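PDB 3DQQ: 3-oxo-tetronate kinase, which probably catalyses the ATP-dependent phosphorylation of 3-oxo-tetronate to 3-oxo-tetronate 4-phosphate, as a member of the four-carbon acid sugar kinase family. Local coordinates for residues Q64-L69 / D101-A106; T124-Y129 / I170-L175. All blocks are in the same frame, centred on the assembly; numbering follows the deposited sequence.

Interaction 1: Q64-L69 / D101-A106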
loop_
_atom_site.group_PDB
_atom_site.type_symbol
_atom_site.label_atom_id
_atom_site.label_comp_id
_atom_site.label_asym_id
_atom_site.label_seq_id
_atom_site.Cartn_x
_atom_site.Cartn_y
_atom_site.Cartn_z
ATOM N N GLN A 64 25.729 12.347 13.378
ATOM C CA GLN A 64 25.652 12.771 11.981
ATOM C C GLN A 64 25.453 14.273 11.878
ATOM O O GLN A 64 26.122 14.930 11.075
ATOM C CB GLN A 64 24.491 12.096 11.254
ATOM C CG GLN A 64 24.643 10.610 10.896
ATOM C CD GLN A 64 25.898 10.419 10.164
ATOM O OE1 GLN A 64 26.964 10.292 10.804
ATOM N NE2 GLN A 64 25.842 10.479 8.802
ATOM N N SER A 65 24.559 14.833 12.697
ATOM C CA SER A 65 24.284 16.267 12.580
ATOM C C SER A 65 25.477 17.151 12.972
ATOM O O SER A 65 25.796 18.133 12.297
ATOM C CB SER A 65 23.066 16.634 13.405
ATOM O OG SER A 65 21.936 15.893 12.985
ATOM N N LEU A 66 26.134 16.793 14.068
ATOM C CA LEU A 66 27.372 17.474 14.486
ATOM C C LEU A 66 28.482 17.330 13.443
ATOM O O LEU A 66 29.194 18.296 13.193
ATOM C CB LEU A 66 27.844 17.013 15.866
ATOM C CG LEU A 66 26.895 17.387 17.009
ATOM C CD1 LEU A 66 27.402 16.889 18.342
ATOM C CD2 LEU A 66 26.533 18.904 17.081
ATOM N N ALA A 67 28.626 16.164 12.818
ATOM C CA ALA A 67 29.620 15.993 11.754
ATOM C C ALA A 67 29.295 16.990 10.619
ATOM O O ALA A 67 30.185 17.702 10.119
ATOM C CB ALA A 67 29.627 14.592 11.254
ATOM N N ALA A 68 28.015 17.099 10.267
ATOM C CA ALA A 68 27.592 18.036 9.231
ATOM C C ALA A 68 27.969 19.447 9.644
ATOM O O ALA A 68 28.488 20.205 8.841
ATOM C CB ALA A 68 26.099 17.939 8.980
ATOM N N LEU A 69 27.735 19.782 10.911
ATOM C CA LEU A 69 28.015 21.133 11.405
ATOM C C LEU A 69 29.509 21.436 11.388
ATOM O O LEU A 69 29.897 22.549 11.029
ATOM C CB LEU A 69 27.451 21.316 12.797
ATOM C CG LEU A 69 27.672 22.676 13.429
ATOM C CD1 LEU A 69 26.900 23.746 12.695
ATOM C CD2 LEU A 69 27.261 22.669 14.915
ATOM N N ASP A 101 19.084 20.637 20.581
ATOM C CA ASP A 101 19.893 20.941 21.738
ATOM C C ASP A 101 21.367 20.719 21.468
ATOM O O ASP A 101 22.234 21.444 22.015
ATOM C CB ASP A 101 19.495 20.114 22.944
ATOM C CG ASP A 101 18.088 20.448 23.485
ATOM O OD1 ASP A 101 17.691 21.646 23.553
ATOM O OD2 ASP A 101 17.378 19.460 23.840
ATOM N N ALA A 102 21.696 19.744 20.640
ATOM C CA ALA A 102 23.104 19.475 20.399
ATOM C C ALA A 102 23.675 20.620 19.571
ATOM O O ALA A 102 24.752 21.124 19.877
ATOM C CB ALA A 102 23.309 18.167 19.728
ATOM N N LEU A 103 22.955 21.048 18.540
ATOM C CA LEU A 103 23.455 22.105 17.656
ATOM C C LEU A 103 23.602 23.373 18.481
ATOM O O LEU A 103 24.587 24.096 18.336
ATOM C CB LEU A 103 22.519 22.339 16.440
ATOM C CG LEU A 103 22.312 21.193 15.402
ATOM C CD1 LEU A 103 21.164 21.476 14.392
ATOM C CD2 LEU A 103 23.589 20.891 14.647
ATOM N N MET A 104 22.656 23.638 19.363
ATOM C CA MET A 104 22.724 24.847 20.164
ATOM C C MET A 104 23.985 24.831 20.988
ATOM O O MET A 104 24.712 25.824 21.069
ATOM C CB MET A 104 21.481 25.005 21.054
ATOM C CG MET A 104 20.125 25.205 20.294
ATOM S SD MET A 104 18.711 25.253 21.466
ATOM C CE MET A 104 19.145 26.873 22.134
ATOM N N VAL A 105 24.297 23.693 21.584
ATOM C CA VAL A 105 25.497 23.630 22.407
ATOM C C VAL A 105 26.740 23.791 21.539
ATOM O O VAL A 105 27.625 24.502 21.918
ATOM C CB VAL A 105 25.600 22.317 23.223
ATOM C CG1 VAL A 105 27.041 22.137 23.747
ATOM C CG2 VAL A 105 24.591 22.281 24.336
ATOM N N ALA A 106 26.834 23.125 20.389
ATOM C CA ALA A 106 28.003 23.281 19.495
ATOM C C ALA A 106 28.146 24.713 18.991
ATOM O O ALA A 106 29.244 25.142 18.749
ATOM C CB ALA A 106 27.949 22.362 18.364
#
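No ring, amide or carboxylate has a face or edge against the opposite segment here: segments 64-69 and 101-106, of helices 58-74 and 96-106, meet mainly through apolar side chains, with no hydrogen bond between them, while the carboxylate of D101 turns to R195, Y196 and the backbone N of Q164. The segment axes come within 10.1 Å and run 34° from parallel, and the contact is carried by L66, L69, L103, A102 and A106, with S65 beside L103. L66 and L69 reach across with different first torsions. In L66, CG lies anti to the carbonyl carbon (chi1 -66°); in L69 it is anti to the backbone N (chi1 180°). Despite this difference, both CD2 methyls converge on the methyl of A106: L69 CD2 lies 3.5 Å from A106 CB, and L66 CD2 lies 4.0 Å from A106 CB. A turn earlier, L66 CD2 also rests 4.2 Å from A102 CB. L103 crosses L69 obliquely, L103 CD2 against L69 CD2 at 4.1 Å. That same branch of L103 lies alongside S65, whose OG is hydrogen-bonded back to A61 O within its own helix. On the side toward the strands, L69 rests on V80, and L103 on F82, I8 and L219. Neighbouring helices, roughly parallel and seated through leucines on parallel strands, are characteristic of the alpha/beta architecture seen in this sugar-binding N-terminal domain.

Interaction 2: T124-Y129 / I170-L175; sequences TVYQGY and IPAQTL
A type I' turn from Y126 to Y129 closes a tight hairpin, its end residues paired by Y126 N to Y129 O and Y129 N to Y126 O, and Q127 CA lies 5.1 Å from P171 CA, which is at the N-cap of helix 172-177. At G128 a side chain would clash with the carbonyl O of Q127. Y126 takes a hydrogen bond from Q173: Q173 NE2 donates to Y126 OH over 3.1 Å, almost straight at 176°. The hydroxyl lies in the amide plane of Q173, and NE2 in turn approaches the ring at its edge and in plane, although the ring and amide planes are 56° apart. With CG anti to the backbone N, the Y126 ring extends to the helix and sets CD2 4.2 Å from A172 CB, which also sits at the ring edge. One ring face is overlain near its rim by Q127 CG. From there Q127 bends at chi2 (-66°), bringing its amide across P171, with Q127 NE2 3.8 Å from P171 CB. The tyrosine thus has neighbours at both its edge and one face. D200, just beyond strand 196-199, ties the backbones together: its OD2 accepts from both Q127 N and A172 N, and the helix N-terminus would favour its charged form. I170 ends strand 167-170, hydrogen-bonds to V198 and D200 and packs on helix 179-191, while V125 touches strand 196-199; the hairpin of strands 123-126 and 129-132 is thereby fastened beside the edge of the parallel strands.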
loop_
_atom_site.group_PDB
_atom_site.type_symbol
_atom_site.label_atom_id
_atom_site.label_comp_id
_atom_site.label_asym_id
_atom_site.label_seq_id
_atom_site.Cartn_x
_atom_site.Cartn_y
_atom_site.Cartn_z
ATOM N N THR A 124 -0.083 25.103 8.768
ATOM C CA THR A 124 -0.084 26.413 9.366
ATOM C C THR A 124 0.077 26.236 10.850
ATOM O O THR A 124 -0.165 25.174 11.370
ATOM C CB THR A 124 -1.349 27.221 8.933
ATOM O OG1 THR A 124 -2.519 26.465 9.202
ATOM C CG2 THR A 124 -1.320 27.546 7.403
ATOM N N VAL A 125 0.502 27.272 11.531
ATOM C CA VAL A 125 0.658 27.216 12.948
ATOM C C VAL A 125 -0.023 28.445 13.549
ATOM O O VAL A 125 0.262 29.576 13.143
ATOM C CB VAL A 125 2.175 27.195 13.337
ATOM C CG1 VAL A 125 2.337 27.380 14.847
ATOM C CG2 VAL A 125 2.812 25.921 12.824
ATOM N N TYR A 126 -0.895 28.227 14.540
ATOM C CA TYR A 126 -1.590 29.335 15.232
ATOM C C TYR A 126 -1.564 29.096 16.729
ATOM O O TYR A 126 -1.886 28.009 17.179
ATOM C CB TYR A 126 -3.021 29.484 14.716
ATOM C CG TYR A 126 -3.767 30.603 15.378
ATOM C CD1 TYR A 126 -4.847 30.361 16.228
ATOM C CD2 TYR A 126 -3.401 31.893 15.174
ATOM C CE1 TYR A 126 -5.512 31.375 16.841
ATOM C CE2 TYR A 126 -4.074 32.926 15.794
ATOM C CZ TYR A 126 -5.114 32.651 16.622
ATOM O OH TYR A 126 -5.731 33.704 17.221
ATOM N N GLN A 127 -1.154 30.100 17.490
ATOM C CA GLN A 127 -0.895 29.980 18.930
ATOM C C GLN A 127 0.011 28.809 19.341
ATOM O O GLN A 127 -0.014 28.348 20.514
ATOM C CB GLN A 127 -2.191 29.890 19.699
ATOM C CG GLN A 127 -3.140 31.017 19.416
ATOM C CD GLN A 127 -2.657 32.359 19.876
ATOM O OE1 GLN A 127 -1.933 32.499 20.855
ATOM N NE2 GLN A 127 -3.052 33.365 19.151
ATOM N N GLY A 128 0.814 28.340 18.385
ATOM C CA GLY A 128 1.693 27.214 18.631
ATOM C C GLY A 128 1.156 25.851 18.284
ATOM O O GLY A 128 1.875 24.858 18.412
ATOM N N TYR A 129 -0.081 25.803 17.812
ATOM C CA TYR A 129 -0.689 24.533 17.425
ATOM C C TYR A 129 -0.514 24.342 15.929
ATOM O O TYR A 129 -0.657 25.288 15.159
ATOM C CB TYR A 129 -2.179 24.510 17.763
ATOM C CG TYR A 129 -2.506 24.590 19.242
ATOM C CD1 TYR A 129 -2.870 23.457 19.967
ATOM C CD2 TYR A 129 -2.482 25.818 19.912
ATOM C CE1 TYR A 129 -3.192 23.544 21.292
ATOM C CE2 TYR A 129 -2.791 25.908 21.256
ATOM C CZ TYR A 129 -3.143 24.768 21.934
ATOM O OH TYR A 129 -3.471 24.883 23.271
ATOM N N ILE A 170 5.425 32.632 19.552
ATOM C CA ILE A 170 5.179 33.968 19.022
ATOM C C ILE A 170 3.928 33.841 18.169
ATOM O O ILE A 170 3.949 33.241 17.129
ATOM C CB ILE A 170 6.336 34.499 18.150
ATOM C CG1 ILE A 170 7.650 34.479 18.921
ATOM C CG2 ILE A 170 6.054 35.922 17.654
ATOM C CD1 ILE A 170 7.716 35.411 20.033
ATOM N N PRO A 171 2.829 34.416 18.602
ATOM C CA PRO A 171 1.587 34.290 17.822
ATOM C C PRO A 171 1.495 35.164 16.569
ATOM O O PRO A 171 2.092 36.231 16.502
ATOM C CB PRO A 171 0.516 34.741 18.818
ATOM C CG PRO A 171 1.228 35.649 19.729
ATOM C CD PRO A 171 2.658 35.246 19.803
ATOM N N ALA A 172 0.685 34.716 15.619
ATOM C CA ALA A 172 0.375 35.455 14.376
ATOM C C ALA A 172 0.169 36.942 14.597
ATOM O O ALA A 172 0.740 37.795 13.909
ATOM C CB ALA A 172 -0.837 34.873 13.749
ATOM N N GLN A 173 -0.624 37.271 15.593
ATOM C CA GLN A 173 -0.881 38.683 15.875
ATOM C C GLN A 173 0.377 39.515 16.116
ATOM O O GLN A 173 0.394 40.692 15.755
ATOM C CB GLN A 173 -1.821 38.821 17.061
ATOM C CG GLN A 173 -3.234 38.447 16.728
ATOM C CD GLN A 173 -3.580 36.981 16.947
ATOM O OE1 GLN A 173 -2.726 36.162 17.347
ATOM N NE2 GLN A 173 -4.863 36.632 16.682
ATOM N N THR A 174 1.420 38.955 16.732
ATOM C CA THR A 174 2.664 39.720 16.919
ATOM C C THR A 174 3.376 39.949 15.575
ATOM O O THR A 174 3.841 41.030 15.260
ATOM C CB THR A 174 3.604 38.990 17.848
ATOM O OG1 THR A 174 2.968 38.769 19.104
ATOM C CG2 THR A 174 4.897 39.765 18.056
ATOM N N LEU A 175 3.467 38.896 14.785
ATOM C CA LEU A 175 4.023 38.996 13.449
ATOM C C LEU A 175 3.292 40.105 12.707
ATOM O O LEU A 175 3.893 40.884 11.987
ATOM C CB LEU A 175 3.842 37.656 12.731
ATOM C CG LEU A 175 4.968 36.620 12.727
ATOM C CD1 LEU A 175 5.921 36.704 13.857
ATOM C CD2 LEU A 175 4.360 35.257 12.673
#

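Interaction 1 closes in the chain before interaction 2 opens, and both belong to the sugar-binding N-terminal domain, with centres 27 Å apart and nearest atoms about 14 Å apart. The first lies over strands 5-9, 79-83 and 219-222; the second is at the outermost strand, 167-170, where the small antiparallel hairpin sheet adjoins. Strand 196-199 relates them indirectly: D101 of interaction 1 bonds to Y196 at its start, whereas D200, just past its end, joins the segments of interaction 2. One contact joins two helices lying on parallel strands; the other joins a peripheral hairpin to the start of helix 172-177, both away from the ATP-binding residues inferred for the C-terminal domain.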